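Thiamine pyrophosphokinase (Saccharomyces cerevisiae, PDB 1IG0) catalyses the transfer of a pyrophosphate group from ATP to thiamine, making thiamine diphosphate and AMP, and works as a homodimer. Local coordinates at residues F228-K232 and N233-I237. Sequence-based numbering, arbitrary orientation.
Sequences FLIKK and NGTLI
The carbonyl oxygen of Lys231 takes two hydrogen bonds at the turn that carries the chain from strand 225-230 to strand 235-238, a connection between the two sheets of the beta-sandwich. Thr235 OG1 donates to Lys231 O over 3.0 Å. The C=O...donor angle is 127°, and the hydroxyl is tilted 25° from the carbonyl plane. Water 1 gives the second bond and accepts one in turn from Gly234 N at 2.7 Å, bridging the mouth of the turn where the direct distance from Gly234 N to Lys231 O is 4.3 Å. A longer link runs through water 2, which accepts from Lys231 N and donates to Thr235 OG1, the latter at 3.3 Å. With OG1 anti to its own carbonyl carbon (chi1 -68°), Thr235 holds its hydroxyl where it can donate to Lys231 O and accept from water 2; the same rotation lays CG2 against Ile230 CD1, at 4.0 Å. At the bend, Gly234 turns the chain with backbone angles that suit glycine. Outside the turn, Lys231 NZ reaches Ser210 OG and Asp303 OD2, and Arg22 NH1 bonds to Lys232 O. Deeper between the sheets, where Leu306 touches both isoleucines, the Ile230 and Ile237 side chains cross at about a right angle, their CD1 methyls 4.2 Å apart.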
loop_
_atom_site.group_PDB
_atom_site.type_symbol
_atom_site.label_atom_id
_atom_site.label_comp_id
_atom_site.label_asym_id
_atom_site.label_seq_id
_atom_site.Cartn_x
_atom_site.Cartn_y
_atom_site.Cartn_z
ATOM N N PHE B 228 10.077 4.666 4.806
ATOM C CA PHE B 228 11.065 4.100 5.710
ATOM C C PHE B 228 10.567 4.042 7.147
ATOM O O PHE B 228 9.499 4.565 7.465
ATOM C CB PHE B 228 12.353 4.918 5.625
ATOM C CG PHE B 228 12.154 6.382 5.886
ATOM C CD1 PHE B 228 12.431 6.922 7.137
ATOM C CD2 PHE B 228 11.675 7.221 4.884
ATOM C CE1 PHE B 228 12.233 8.280 7.387
ATOM C CE2 PHE B 228 11.473 8.578 5.125
ATOM C CZ PHE B 228 11.753 9.108 6.379
ATOM N N LEU B 229 11.348 3.411 8.015
ATOM C CA LEU B 229 10.955 3.275 9.409
ATOM C C LEU B 229 11.556 4.334 10.319
ATOM O O LEU B 229 12.719 4.715 10.175
ATOM C CB LEU B 229 11.325 1.880 9.921
ATOM C CG LEU B 229 10.830 1.497 11.320
ATOM C CD1 LEU B 229 10.591 -0.001 11.385
ATOM C CD2 LEU B 229 11.838 1.937 12.368
ATOM N N ILE B 230 10.733 4.806 11.250
ATOM C CA ILE B 230 11.132 5.804 12.231
ATOM C C ILE B 230 11.222 5.108 13.589
ATOM O O ILE B 230 10.227 4.593 14.099
ATOM C CB ILE B 230 10.090 6.947 12.309
ATOM C CG1 ILE B 230 10.175 7.813 11.049
ATOM C CG2 ILE B 230 10.304 7.774 13.569
ATOM C CD1 ILE B 230 11.518 8.489 10.858
ATOM N N LYS B 231 12.420 5.079 14.164
ATOM C CA LYS B 231 12.619 4.442 15.460
ATOM C C LYS B 231 11.888 5.200 16.565
ATOM O O LYS B 231 11.753 6.423 16.526
ATOM C CB LYS B 231 14.111 4.355 15.790
ATOM C CG LYS B 231 14.917 3.415 14.892
ATOM C CD LYS B 231 15.030 2.000 15.458
ATOM C CE LYS B 231 13.903 1.069 15.013
ATOM N NZ LYS B 231 14.029 -0.297 15.624
ATOM N N LYS B 232 11.422 4.448 17.553
ATOM C CA LYS B 232 10.689 4.982 18.694
ATOM C C LYS B 232 11.535 5.881 19.593
ATOM O O LYS B 232 12.756 5.937 19.468
ATOM C CB LYS B 232 10.167 3.816 19.533
ATOM C CG LYS B 232 11.297 2.907 20.006
ATOM C CD LYS B 232 10.813 1.733 20.838
ATOM C CE LYS B 232 11.998 0.877 21.264
ATOM N NZ LYS B 232 11.604 -0.262 22.132
ATOM N N ASN B 233 10.857 6.581 20.498
ATOM C CA ASN B 233 11.493 7.447 21.486
ATOM C C ASN B 233 12.208 8.718 21.031
ATOM O O ASN B 233 13.050 9.248 21.757
ATOM C CB ASN B 233 12.440 6.603 22.336
ATOM C CG ASN B 233 11.711 5.528 23.118
ATOM O OD1 ASN B 233 12.298 4.512 23.485
ATOM N ND2 ASN B 233 10.427 5.751 23.387
ATOM N N GLY B 234 11.883 9.215 19.843
ATOM C CA GLY B 234 12.500 10.450 19.394
ATOM C C GLY B 234 13.485 10.378 18.247
ATOM O O GLY B 234 14.637 9.989 18.431
ATOM N N THR B 235 13.029 10.770 17.062
ATOM C CA THR B 235 13.864 10.776 15.868
ATOM C C THR B 235 13.793 12.154 15.229
ATOM O O THR B 235 12.705 12.685 15.000
ATOM C CB THR B 235 13.392 9.731 14.831
ATOM O OG1 THR B 235 13.625 8.411 15.335
ATOM C CG2 THR B 235 14.145 9.902 13.523
ATOM N N LEU B 236 14.955 12.734 14.951
ATOM C CA LEU B 236 15.011 14.048 14.333
ATOM C C LEU B 236 15.301 13.920 12.845
ATOM O O LEU B 236 16.370 13.453 12.448
ATOM C CB LEU B 236 16.096 14.905 14.991
ATOM C CG LEU B 236 16.227 16.333 14.449
ATOM C CD1 LEU B 236 15.005 17.146 14.853
ATOM C CD2 LEU B 236 17.495 16.974 14.985
ATOM N N ILE B 237 14.338 14.328 12.026
ATOM C CA ILE B 237 14.491 14.284 10.579
ATOM C C ILE B 237 15.070 15.619 10.125
ATOM O O ILE B 237 14.492 16.677 10.380
ATOM C CB ILE B 237 13.135 14.058 9.886
ATOM C CG1 ILE B 237 12.534 12.729 10.348
ATOM C CG2 ILE B 237 13.313 14.077 8.373
ATOM C CD1 ILE B 237 11.130 12.501 9.869
HETATM O O HOH W 1 10.245 8.420 17.785
HETATM O O HOH W 2 14.863 6.500 12.996
#